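Local structure of putative sulfatase yidJ (Bacteroides fragilis, 2QZU) at residues Ile70-Val75 and Val398-Phe403. The protein probably acts as a metal-dependent sulfatase of the arylsulfatase type, hydrolysing sulfate esters. Residues are numbered along the deposited sequence; the frame is centred on the assembly and turned at random.
Sequences ISSYPV and VQPYYF
With OG anti to its own carbonyl carbon (chi1 -68°), Ser72 meets Pro400 O, while Tyr73, its CG anti to the backbone N (chi1 -163°), lays its ring against Tyr402. The contact docks the loop leading into helix 76-85 onto strand 399-404, an outermost strand, within this chain, of the antiparallel sheet in the C-terminal part of this sulfatase fold. Ser72 grips the strand twice: OG donates to Pro400 O at 2.7 Å, and Ser72 O accepts from Tyr402 N at 2.9 Å. A small hydroxyl suits this place, reaching a backbone carbonyl from a closely apposed loop. Ser72 O also receives a CA-H...O contact from Tyr401. Pro74, centre of an inverse gamma turn, sets CD against Tyr401 CE1 at 3.9 Å, the two side chains crossing at about a right angle. Ile70 CD1 rests on Gln399 CB at 3.8 Å; Gln399 NE2 donates to Asp360 OD2 and Met355 O. The broad, flat Tyr73 spans the backbone of Tyr402 and Phe403, and its OH accepts a hydrogen bond from Val404 N. Over one face of that ring lies Tyr402 O, 3.3 Å from Tyr73 CD1, with Tyr402 CB making an off-centre CH-pi contact, 4.2 Å from the ring centroid.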
ATOM      1  N   ILE A  70      26.050  -1.524  15.593  1.00  4.95           N
ATOM      2  CA  ILE A  70      24.736  -0.961  15.909  1.00  5.51           C
ATOM      3  C   ILE A  70      24.551   0.482  15.438  1.00  7.92           C
ATOM      4  O   ILE A  70      25.487   1.125  14.966  1.00  5.94           O
ATOM      5  CB  ILE A  70      24.467  -0.990  17.443  1.00  6.27           C
ATOM      6  CG1 ILE A  70      25.515  -0.161  18.192  1.00  5.20           C
ATOM      7  CG2 ILE A  70      24.521  -2.417  17.966  1.00  4.97           C
ATOM      8  CD1 ILE A  70      25.139   1.302  18.372  1.00 11.41           C
ATOM      9  N   SER A  71      23.317   0.966  15.563  1.00  5.85           N
ATOM     10  CA  SER A  71      22.956   2.339  15.232  1.00  6.30           C
ATOM     11  C   SER A  71      22.319   2.854  16.530  1.00  6.60           C
ATOM     12  O   SER A  71      21.287   2.341  16.973  1.00  8.48           O
ATOM     13  CB  SER A  71      21.944   2.382  14.086  1.00  5.03           C
ATOM     14  OG  SER A  71      21.606   3.726  13.768  1.00 10.53           O
ATOM     15  N   SER A  72      22.944   3.857  17.137  1.00  4.75           N
ATOM     16  CA  SER A  72      22.481   4.413  18.411  1.00  7.39           C
ATOM     17  C   SER A  72      21.102   5.075  18.423  1.00  7.80           C
ATOM     18  O   SER A  72      20.388   5.004  19.427  1.00  9.31           O
ATOM     19  CB  SER A  72      23.538   5.380  18.953  1.00  9.00           C
ATOM     20  OG  SER A  72      24.709   4.666  19.320  1.00 12.24           O
ATOM     21  N   TYR A  73      20.737   5.740  17.336  1.00  6.73           N
ATOM     22  CA  TYR A  73      19.418   6.363  17.239  1.00  4.46           C
ATOM     23  C   TYR A  73      18.868   5.716  15.974  1.00  9.01           C
ATOM     24  O   TYR A  73      19.011   6.254  14.876  1.00  7.43           O
ATOM     25  CB  TYR A  73      19.537   7.879  17.061  1.00  6.49           C
ATOM     26  CG  TYR A  73      18.263   8.648  17.358  1.00  7.32           C
ATOM     27  CD1 TYR A  73      17.020   8.022  17.325  1.00  2.86           C
ATOM     28  CD2 TYR A  73      18.303  10.011  17.666  1.00  5.18           C
ATOM     29  CE1 TYR A  73      15.844   8.726  17.594  1.00  6.96           C
ATOM     30  CE2 TYR A  73      17.127  10.730  17.931  1.00  7.74           C
ATOM     31  CZ  TYR A  73      15.905  10.076  17.892  1.00  8.99           C
ATOM     32  OH  TYR A  73      14.740  10.766  18.154  1.00  7.24           O
ATOM     33  N   PRO A  74      18.240   4.538  16.116  1.00  8.01           N
ATOM     34  CA  PRO A  74      17.681   3.794  14.984  1.00  5.51           C
ATOM     35  C   PRO A  74      16.454   4.369  14.278  1.00  7.77           C
ATOM     36  O   PRO A  74      15.370   3.792  14.320  1.00  6.41           O
ATOM     37  CB  PRO A  74      17.440   2.411  15.583  1.00  8.37           C
ATOM     38  CG  PRO A  74      17.022   2.738  16.978  1.00 10.62           C
ATOM     39  CD  PRO A  74      18.007   3.822  17.385  1.00  7.61           C
ATOM     40  N   VAL A  75      16.656   5.516  13.633  1.00  2.73           N
ATOM     41  CA  VAL A  75      15.637   6.231  12.871  1.00  9.09           C
ATOM     42  C   VAL A  75      16.386   6.865  11.696  1.00  4.86           C
ATOM     43  O   VAL A  75      17.527   7.308  11.852  1.00  6.23           O
ATOM     44  CB  VAL A  75      14.969   7.333  13.712  1.00  8.58           C
ATOM     45  CG1 VAL A  75      13.927   8.063  12.879  1.00 19.87           C
ATOM     46  CG2 VAL A  75      14.322   6.717  14.941  1.00 10.97           C
ATOM     47  N   VAL A 398      31.409   0.931  24.856  1.00 12.42           N
ATOM     48  CA  VAL A 398      29.992   0.954  25.181  1.00 10.53           C
ATOM     49  C   VAL A 398      29.375   2.035  24.301  1.00  9.14           C
ATOM     50  O   VAL A 398      29.908   3.146  24.206  1.00  7.85           O
ATOM     51  CB  VAL A 398      29.766   1.301  26.671  1.00 13.21           C
ATOM     52  CG1 VAL A 398      28.280   1.460  26.953  1.00  7.72           C
ATOM     53  CG2 VAL A 398      30.362   0.206  27.550  1.00 16.07           C
ATOM     54  N   GLN A 399      28.268   1.704  23.647  1.00  8.08           N
ATOM     55  CA  GLN A 399      27.595   2.646  22.760  1.00  4.70           C
ATOM     56  C   GLN A 399      26.300   3.161  23.372  1.00  7.15           C
ATOM     57  O   GLN A 399      25.616   2.441  24.102  1.00  7.12           O
ATOM     58  CB  GLN A 399      27.286   1.978  21.416  1.00  7.17           C
ATOM     59  CG  GLN A 399      28.512   1.587  20.598  1.00 11.75           C
ATOM     60  CD  GLN A 399      29.190   2.775  19.939  1.00 17.34           C
ATOM     61  OE1 GLN A 399      28.764   3.919  20.098  1.00  8.37           O
ATOM     62  NE2 GLN A 399      30.253   2.505  19.186  1.00 11.82           N
ATOM     63  N   PRO A 400      25.942   4.418  23.075  1.00  6.14           N
ATOM     64  CA  PRO A 400      24.717   5.019  23.605  1.00  4.65           C
ATOM     65  C   PRO A 400      23.462   4.646  22.813  1.00  7.74           C
ATOM     66  O   PRO A 400      23.546   4.072  21.725  1.00  5.89           O
ATOM     67  CB  PRO A 400      25.010   6.510  23.507  1.00  4.20           C
ATOM     68  CG  PRO A 400      25.800   6.589  22.227  1.00  3.86           C
ATOM     69  CD  PRO A 400      26.756   5.424  22.361  1.00  6.94           C
ATOM     70  N   TYR A 401      22.304   4.959  23.388  1.00  7.32           N
ATOM     71  CA  TYR A 401      21.011   4.743  22.741  1.00  5.88           C
ATOM     72  C   TYR A 401      20.245   6.052  22.882  1.00  4.26           C
ATOM     73  O   TYR A 401      20.306   6.696  23.931  1.00  6.74           O
ATOM     74  CB  TYR A 401      20.198   3.632  23.406  1.00  7.57           C
ATOM     75  CG  TYR A 401      18.756   3.643  22.938  1.00  7.30           C
ATOM     76  CD1 TYR A 401      18.427   3.306  21.624  1.00  5.40           C
ATOM     77  CD2 TYR A 401      17.734   4.077  23.778  1.00  5.36           C
ATOM     78  CE1 TYR A 401      17.117   3.408  21.157  1.00 10.87           C
ATOM     79  CE2 TYR A 401      16.419   4.185  23.321  1.00  8.76           C
ATOM     80  CZ  TYR A 401      16.120   3.850  22.011  1.00  4.97           C
ATOM     81  OH  TYR A 401      14.825   3.967  21.546  1.00  8.63           O
ATOM     82  N   TYR A 402      19.507   6.435  21.846  1.00  4.19           N
ATOM     83  CA  TYR A 402      18.757   7.686  21.881  1.00  3.35           C
ATOM     84  C   TYR A 402      17.346   7.663  21.319  1.00  8.03           C
ATOM     85  O   TYR A 402      17.031   6.921  20.391  1.00  7.87           O
ATOM     86  CB  TYR A 402      19.477   8.770  21.062  1.00  4.26           C
ATOM     87  CG  TYR A 402      20.810   9.216  21.577  1.00  3.11           C
ATOM     88  CD1 TYR A 402      20.906  10.245  22.517  1.00  5.83           C
ATOM     89  CD2 TYR A 402      21.983   8.612  21.131  1.00  3.40           C
ATOM     90  CE1 TYR A 402      22.139  10.656  22.998  1.00  9.28           C
ATOM     91  CE2 TYR A 402      23.221   9.015  21.608  1.00  5.81           C
ATOM     92  CZ  TYR A 402      23.290  10.036  22.543  1.00 11.29           C
ATOM     93  OH  TYR A 402      24.509  10.422  23.042  1.00  6.48           O
ATOM     94  N   PHE A 403      16.520   8.516  21.911  1.00  9.15           N
ATOM     95  CA  PHE A 403      15.183   8.816  21.439  1.00  5.43           C
ATOM     96  C   PHE A 403      14.969  10.214  21.988  1.00  7.28           C
ATOM     97  O   PHE A 403      14.967  10.417  23.202  1.00  6.90           O
ATOM     98  CB  PHE A 403      14.051   7.939  21.962  1.00  9.70           C
ATOM     99  CG  PHE A 403      12.706   8.451  21.525  1.00  8.67           C
ATOM    100  CD1 PHE A 403      12.366   8.446  20.172  1.00 11.30           C
ATOM    101  CD2 PHE A 403      11.851   9.082  22.426  1.00  7.04           C
ATOM    102  CE1 PHE A 403      11.204   9.074  19.720  1.00 14.47           C
ATOM    103  CE2 PHE A 403      10.689   9.713  21.985  1.00 14.08           C
ATOM    104  CZ  PHE A 403      10.365   9.711  20.627  1.00 14.52           C
TER